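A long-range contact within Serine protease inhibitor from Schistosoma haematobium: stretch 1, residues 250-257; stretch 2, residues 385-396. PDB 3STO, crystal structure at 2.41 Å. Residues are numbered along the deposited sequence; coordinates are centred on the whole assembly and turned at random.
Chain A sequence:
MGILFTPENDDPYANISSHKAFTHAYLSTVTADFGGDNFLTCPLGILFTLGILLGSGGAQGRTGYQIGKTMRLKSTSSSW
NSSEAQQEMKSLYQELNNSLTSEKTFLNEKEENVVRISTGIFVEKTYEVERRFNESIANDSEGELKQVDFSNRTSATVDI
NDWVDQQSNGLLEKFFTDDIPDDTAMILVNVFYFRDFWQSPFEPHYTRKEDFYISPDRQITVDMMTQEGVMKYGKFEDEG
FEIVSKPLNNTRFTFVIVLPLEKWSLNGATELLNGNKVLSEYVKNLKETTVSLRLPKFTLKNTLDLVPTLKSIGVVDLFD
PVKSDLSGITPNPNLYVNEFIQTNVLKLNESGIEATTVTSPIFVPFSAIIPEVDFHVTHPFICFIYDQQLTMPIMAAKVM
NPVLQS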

ATOM      1  N   ASN A 250       2.357 -13.911 -12.054  1.00 19.07           N
ATOM      2  CA  ASN A 250       1.144 -13.357 -12.591  1.00 17.54           C
ATOM      3  C   ASN A 250       1.523 -11.999 -13.193  1.00 20.04           C
ATOM      4  O   ASN A 250       1.811 -11.026 -12.476  1.00 20.84           O
ATOM      5  CB  ASN A 250       0.060 -13.261 -11.498  1.00 18.30           C
ATOM      6  CG  ASN A 250      -1.271 -12.782 -12.051  1.00 21.24           C
ATOM      7  OD1 ASN A 250      -1.294 -12.037 -13.030  1.00 16.88           O
ATOM      8  ND2 ASN A 250      -2.381 -13.218 -11.441  1.00 15.82           N
ATOM      9  N   THR A 251       1.564 -11.929 -14.512  1.00 16.04           N
ATOM     10  CA  THR A 251       2.224 -10.797 -15.139  1.00 15.64           C
ATOM     11  C   THR A 251       1.399  -9.521 -15.229  1.00 25.38           C
ATOM     12  O   THR A 251       1.827  -8.531 -15.841  1.00 28.57           O
ATOM     13  CB  THR A 251       2.813 -11.160 -16.501  1.00 29.99           C
ATOM     14  OG1 THR A 251       1.752 -11.385 -17.438  1.00 25.98           O
ATOM     15  CG2 THR A 251       3.719 -12.399 -16.366  1.00 16.56           C
ATOM     16  N   ARG A 252       0.219  -9.534 -14.621  1.00 20.96           N
ATOM     17  CA  ARG A 252      -0.526  -8.299 -14.424  1.00 22.04           C
ATOM     18  C   ARG A 252       0.263  -7.351 -13.460  1.00 22.52           C
ATOM     19  O   ARG A 252       0.183  -6.128 -13.529  1.00 18.47           O
ATOM     20  CB  ARG A 252      -1.916  -8.636 -13.857  1.00 18.61           C
ATOM     21  CG  ARG A 252      -2.505  -7.510 -13.035  1.00 21.18           C
ATOM     22  CD  ARG A 252      -3.951  -7.750 -12.701  1.00 18.65           C
ATOM     23  NE  ARG A 252      -4.544  -6.560 -12.094  1.00 20.33           N
ATOM     24  CZ  ARG A 252      -5.783  -6.515 -11.615  1.00 23.10           C
ATOM     25  NH1 ARG A 252      -6.550  -7.596 -11.664  1.00 21.30           N
ATOM     26  NH2 ARG A 252      -6.250  -5.395 -11.086  1.00 25.85           N
ATOM     27  N   PHE A 253       1.018  -7.946 -12.554  1.00 16.63           N
ATOM     28  CA  PHE A 253       1.809  -7.206 -11.602  1.00 22.90           C
ATOM     29  C   PHE A 253       3.293  -7.233 -11.986  1.00 31.17           C
ATOM     30  O   PHE A 253       3.819  -8.258 -12.433  1.00 21.46           O
ATOM     31  CB  PHE A 253       1.590  -7.791 -10.202  1.00 16.75           C
ATOM     32  CG  PHE A 253       0.149  -7.784  -9.790  1.00 20.31           C
ATOM     33  CD1 PHE A 253      -0.496  -6.570  -9.507  1.00 17.03           C
ATOM     34  CD2 PHE A 253      -0.580  -8.976  -9.704  1.00 15.42           C
ATOM     35  CE1 PHE A 253      -1.849  -6.551  -9.146  1.00 22.08           C
ATOM     36  CE2 PHE A 253      -1.897  -8.958  -9.343  1.00 16.51           C
ATOM     37  CZ  PHE A 253      -2.544  -7.738  -9.081  1.00 18.79           C
ATOM     38  N   THR A 254       3.952  -6.086 -11.814  1.00 30.18           N
ATOM     39  CA  THR A 254       5.380  -5.966 -12.086  1.00 22.02           C
ATOM     40  C   THR A 254       6.072  -5.131 -11.013  1.00 22.34           C
ATOM     41  O   THR A 254       5.446  -4.287 -10.371  1.00 21.07           O
ATOM     42  CB  THR A 254       5.630  -5.395 -13.491  1.00 21.97           C
ATOM     43  OG1 THR A 254       7.020  -5.419 -13.754  1.00 39.12           O
ATOM     44  CG2 THR A 254       5.127  -3.968 -13.628  1.00 17.71           C
ATOM     45  N   PHE A 255       7.347  -5.416 -10.772  1.00 18.45           N
ATOM     46  CA  PHE A 255       8.123  -4.663  -9.807  1.00 15.25           C
ATOM     47  C   PHE A 255       8.906  -3.608 -10.543  1.00 14.44           C
ATOM     48  O   PHE A 255       9.749  -3.944 -11.353  1.00 18.68           O
ATOM     49  CB  PHE A 255       9.074  -5.587  -9.079  1.00 19.75           C
ATOM     50  CG  PHE A 255       9.808  -4.941  -7.955  1.00 10.76           C
ATOM     51  CD1 PHE A 255       9.120  -4.486  -6.820  1.00 17.09           C
ATOM     52  CD2 PHE A 255      11.193  -4.882  -7.973  1.00 12.90           C
ATOM     53  CE1 PHE A 255       9.816  -3.915  -5.718  1.00 15.45           C
ATOM     54  CE2 PHE A 255      11.905  -4.310  -6.894  1.00 16.96           C
ATOM     55  CZ  PHE A 255      11.196  -3.827  -5.762  1.00 23.11           C
ATOM     56  N   VAL A 256       8.586  -2.340 -10.295  1.00 13.86           N
ATOM     57  CA  VAL A 256       9.195  -1.219 -10.983  1.00 14.87           C
ATOM     58  C   VAL A 256      10.244  -0.582 -10.073  1.00 21.81           C
ATOM     59  O   VAL A 256       9.923  -0.213  -8.951  1.00 16.68           O
ATOM     60  CB  VAL A 256       8.127  -0.207 -11.412  1.00 17.03           C
ATOM     61  CG1 VAL A 256       8.773   1.072 -12.016  1.00 12.84           C
ATOM     62  CG2 VAL A 256       7.147  -0.878 -12.410  1.00 15.29           C
ATOM     63  N   ILE A 257      11.496  -0.505 -10.545  1.00 15.87           N
ATOM     64  CA  ILE A 257      12.575   0.157  -9.813  1.00 11.70           C
ATOM     65  C   ILE A 257      12.924   1.452 -10.487  1.00 14.38           C
ATOM     66  O   ILE A 257      13.061   1.522 -11.706  1.00 16.04           O
ATOM     67  CB  ILE A 257      13.819  -0.722  -9.664  1.00 19.11           C
ATOM     68  CG1 ILE A 257      13.408  -2.134  -9.199  1.00 18.10           C
ATOM     69  CG2 ILE A 257      14.870  -0.081  -8.712  1.00 13.30           C
ATOM     70  CD1 ILE A 257      14.347  -3.219  -9.721  1.00 20.25           C
TER
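Stretch 2 385-396: IYDQQLTMPIMA

Stretch 2 enters as a strand, residues 385-387, that pairs antiparallel with strand 253-257 of stretch 1. The two axes approach to 4.7 Å, and their N-to-C directions differ by 134°, so the pair is antiparallel but strongly twisted. The register is Ile385 with Phe255, Tyr386 with Thr254, and Asp387 with Phe253. The contact buries 590 Å², both sides summed.

Ile385 is extended, with phi/psi of -92/115. It faces Phe255 in a non-hydrogen-bonded pair, CA to CA 4.8 Å. Its side chain (chi1 m, chi2 t) lies on the same sheet face as Phe253 and Phe255. Ile385 CG1 is 4.5 Å from Phe255 CD1, at the ring edge, and Ile385 CG2 is 4.5 Å from Phe253 CB. Ile385 CA also makes a CA-H...O contact with Thr254 O, at 3.5 Å.

Tyr386 forms the hydrogen-bonded pair with Thr254. Tyr386 N donates to Thr254 O at 2.8 Å, nearly linear at 177°. Thr254 N donates back to Tyr386 O at 3.1 Å. The same carbonyl receives a CA-H...O contact, Phe253 CA to Tyr386 O, at 3.4 Å. The tyrosine side chain lies on the other face, with Thr254. Tyr386 CB packs against Val256 CG2 at 3.7 Å, and Tyr386 CD2 lies 3.8 Å from Thr254 CG2, which sits at the ring edge.

Asp387 pairs with Phe253, and its carboxylate reaches Arg252 in a salt bridge. Arg252 NE donates to Asp387 OD1 at 2.9 Å, and Arg252 NH2 donates to Asp387 OD2, also at 2.9 Å. The extended arginine side chain, t through chi3, brings its end to the acid. Asp387 OD1 also accepts from Gln389 N at 2.9 Å and Leu390 N at 3.1 Å. It thus ties the following loop to the salt bridge.

The strand ends here, and residues 388-390 take helical phi/psi without regular bonds. Gln388 N still donates to Arg252 O, at 2.8 Å, extending the backbone contact past the strand pairing. Gln389 OE1 lies over one face of the Arg252 guanidinium, 3.6 Å from Arg252 NH1. Leu390 CG approaches its edge, 3.6 Å from Arg252 NH2.

Thr391, Met392 and Pro393 do not touch stretch 1. The chain then returns beside Ile385, on the edge away from stretch 1: Ile385 N donates to Met395 O at 3.1 Å. Ile394 CD1 reaches Phe253 CE1 at 4.0 Å. Past the corner at Ile394, the selenomethionine Met395 places CE 4.2 Å from Phe255 CE1, at the ring edge. Ala396 is out of reach.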

ATOM      1  N   ILE A 385       5.116  -1.899  -6.626  1.00 15.96           N
ATOM      2  CA  ILE A 385       4.430  -3.001  -7.271  1.00 12.61           C
ATOM      3  C   ILE A 385       3.392  -2.329  -8.153  1.00 16.57           C
ATOM      4  O   ILE A 385       2.538  -1.613  -7.661  1.00 19.93           O
ATOM      5  CB  ILE A 385       3.787  -3.914  -6.289  1.00 20.15           C
ATOM      6  CG1 ILE A 385       4.861  -4.556  -5.421  1.00 16.89           C
ATOM      7  CG2 ILE A 385       2.887  -4.930  -7.026  1.00 13.68           C
ATOM      8  CD1 ILE A 385       4.304  -5.307  -4.229  1.00 21.25           C
ATOM      9  N   TYR A 386       3.523  -2.478  -9.463  1.00 15.35           N
ATOM     10  CA  TYR A 386       2.691  -1.733 -10.393  1.00 18.14           C
ATOM     11  C   TYR A 386       1.632  -2.677 -10.955  1.00 16.93           C
ATOM     12  O   TYR A 386       1.941  -3.818 -11.305  1.00 13.08           O
ATOM     13  CB  TYR A 386       3.569  -1.160 -11.520  1.00 16.49           C
ATOM     14  CG  TYR A 386       2.839  -0.439 -12.633  1.00 17.04           C
ATOM     15  CD1 TYR A 386       2.255   0.801 -12.422  1.00 16.54           C
ATOM     16  CD2 TYR A 386       2.735  -1.001 -13.903  1.00 21.76           C
ATOM     17  CE1 TYR A 386       1.593   1.471 -13.435  1.00 20.60           C
ATOM     18  CE2 TYR A 386       2.069  -0.341 -14.929  1.00 23.32           C
ATOM     19  CZ  TYR A 386       1.488   0.902 -14.684  1.00 33.25           C
ATOM     20  OH  TYR A 386       0.827   1.585 -15.693  1.00 26.72           O
ATOM     21  N   ASP A 387       0.388  -2.191 -11.030  1.00 19.13           N
ATOM     22  CA  ASP A 387      -0.744  -2.968 -11.553  1.00 15.50           C
ATOM     23  C   ASP A 387      -1.049  -2.595 -13.006  1.00 19.63           C
ATOM     24  O   ASP A 387      -1.417  -1.456 -13.295  1.00 18.02           O
ATOM     25  CB  ASP A 387      -1.963  -2.759 -10.673  1.00 17.62           C
ATOM     26  CG  ASP A 387      -3.132  -3.660 -11.058  1.00 28.61           C
ATOM     27  OD1 ASP A 387      -3.346  -3.949 -12.266  1.00 27.41           O
ATOM     28  OD2 ASP A 387      -3.854  -4.065 -10.133  1.00 22.57           O
ATOM     29  N   GLN A 388      -0.899  -3.552 -13.927  1.00 18.84           N
ATOM     30  CA  GLN A 388      -0.899  -3.220 -15.359  1.00 21.72           C
ATOM     31  C   GLN A 388      -2.292  -3.070 -15.897  1.00 19.34           C
ATOM     32  O   GLN A 388      -2.505  -2.509 -16.966  1.00 27.55           O
ATOM     33  CB  GLN A 388      -0.106  -4.234 -16.193  1.00 20.24           C
ATOM     34  CG  GLN A 388       1.308  -4.398 -15.707  1.00 17.37           C
ATOM     35  CD  GLN A 388       2.325  -4.298 -16.813  1.00 30.16           C
ATOM     36  OE1 GLN A 388       2.405  -3.290 -17.544  1.00 34.15           O
ATOM     37  NE2 GLN A 388       3.110  -5.346 -16.957  1.00 33.47           N
ATOM     38  N   GLN A 389      -3.251  -3.553 -15.132  1.00 18.04           N
ATOM     39  CA  GLN A 389      -4.635  -3.384 -15.512  1.00 20.94           C
ATOM     40  C   GLN A 389      -5.187  -2.054 -14.977  1.00 29.56           C
ATOM     41  O   GLN A 389      -5.699  -1.225 -15.736  1.00 28.87           O
ATOM     42  CB  GLN A 389      -5.429  -4.586 -15.029  1.00 23.55           C
ATOM     43  CG  GLN A 389      -6.856  -4.584 -15.472  1.00 34.29           C
ATOM     44  CD  GLN A 389      -7.539  -5.797 -14.982  1.00 38.91           C
ATOM     45  OE1 GLN A 389      -7.035  -6.922 -15.186  1.00 33.72           O
ATOM     46  NE2 GLN A 389      -8.663  -5.603 -14.268  1.00 35.62           N
ATOM     47  N   LEU A 390      -5.029  -1.823 -13.677  1.00 30.15           N
ATOM     48  CA  LEU A 390      -5.413  -0.548 -13.094  1.00 17.44           C
ATOM     49  C   LEU A 390      -4.503   0.598 -13.528  1.00 28.01           C
ATOM     50  O   LEU A 390      -4.815   1.749 -13.282  1.00 30.88           O
ATOM     51  CB  LEU A 390      -5.418  -0.651 -11.582  1.00 17.81           C
ATOM     52  CG  LEU A 390      -6.299  -1.754 -10.993  1.00 27.57           C
ATOM     53  CD1 LEU A 390      -6.218  -1.707  -9.478  1.00 32.19           C
ATOM     54  CD2 LEU A 390      -7.741  -1.626 -11.448  1.00 27.98           C
ATOM     55  N   THR A 391      -3.386   0.272 -14.187  1.00 22.81           N
ATOM     56  CA  THR A 391      -2.319   1.236 -14.500  1.00 25.20           C
ATOM     57  C   THR A 391      -1.956   2.178 -13.339  1.00 21.79           C
ATOM     58  O   THR A 391      -1.877   3.401 -13.504  1.00 28.15           O
ATOM     59  CB  THR A 391      -2.577   2.039 -15.800  1.00 25.65           C
ATOM     60  OG1 THR A 391      -3.816   2.743 -15.683  1.00 32.35           O
ATOM     61  CG2 THR A 391      -2.649   1.108 -16.985  1.00 23.53           C
HETATM   62  N   MSE A 392      -1.711   1.599 -12.178  1.00 13.09           N
HETATM   63  CA  MSE A 392      -1.308   2.397 -11.048  1.00 26.75           C
HETATM   64  C   MSE A 392      -0.513   1.536 -10.086  1.00 23.66           C
HETATM   65  O   MSE A 392      -0.556   0.319 -10.141  1.00 16.03           O
HETATM   66  CB  MSE A 392      -2.529   2.960 -10.336  1.00 19.12           C
HETATM   67  CG  MSE A 392      -3.264   1.909  -9.527  1.00 38.61           C
HETATM   68 SE   MSE A 392      -5.034   2.505  -8.834  1.00 67.64          SE
HETATM   69  CE  MSE A 392      -4.465   4.189  -7.973  1.00 35.02           C
ATOM     70  N   PRO A 393       0.247   2.176  -9.203  1.00 23.25           N
ATOM     71  CA  PRO A 393       0.931   1.348  -8.212  1.00 15.40           C
ATOM     72  C   PRO A 393      -0.009   0.968  -7.083  1.00 19.29           C
ATOM     73  O   PRO A 393      -0.808   1.767  -6.589  1.00 26.24           O
ATOM     74  CB  PRO A 393       2.037   2.275  -7.695  1.00 22.02           C
ATOM     75  CG  PRO A 393       1.438   3.666  -7.841  1.00 21.04           C
ATOM     76  CD  PRO A 393       0.624   3.603  -9.123  1.00 21.25           C
ATOM     77  N   ILE A 394       0.068  -0.281  -6.681  1.00 16.79           N
ATOM     78  CA  ILE A 394      -0.664  -0.680  -5.511  1.00 24.79           C
ATOM     79  C   ILE A 394       0.229  -0.717  -4.272  1.00 22.59           C
ATOM     80  O   ILE A 394      -0.251  -0.852  -3.161  1.00 26.14           O
ATOM     81  CB  ILE A 394      -1.389  -2.012  -5.729  1.00 29.02           C
ATOM     82  CG1 ILE A 394      -0.398  -3.115  -6.032  1.00 20.53           C
ATOM     83  CG2 ILE A 394      -2.447  -1.880  -6.865  1.00 21.58           C
ATOM     84  CD1 ILE A 394      -1.026  -4.463  -5.864  1.00 34.63           C
HETATM   85  N   MSE A 395       1.530  -0.575  -4.474  1.00 21.47           N
HETATM   86  CA  MSE A 395       2.479  -0.459  -3.379  1.00 19.09           C
HETATM   87  C   MSE A 395       3.539   0.546  -3.869  1.00 22.45           C
HETATM   88  O   MSE A 395       4.014   0.466  -5.004  1.00 19.29           O
HETATM   89  CB  MSE A 395       3.035  -1.835  -3.028  1.00 20.89           C
HETATM   90  CG  MSE A 395       3.999  -1.930  -1.850  1.00 32.44           C
HETATM   91 SE   MSE A 395       5.834  -1.246  -2.067  1.00101.36          SE
HETATM   92  CE  MSE A 395       6.655  -2.143  -3.616  1.00 27.46           C
ATOM     93  N   ALA A 396       3.843   1.531  -3.028  1.00 16.49           N
ATOM     94  CA  ALA A 396       4.855   2.551  -3.286  1.00 11.75           C
ATOM     95  C   ALA A 396       5.859   2.537  -2.125  1.00 15.75           C
ATOM     96  O   ALA A 396       5.493   2.411  -0.963  1.00 17.70           O
ATOM     97  CB  ALA A 396       4.207   3.966  -3.448  1.00 12.68           C
TER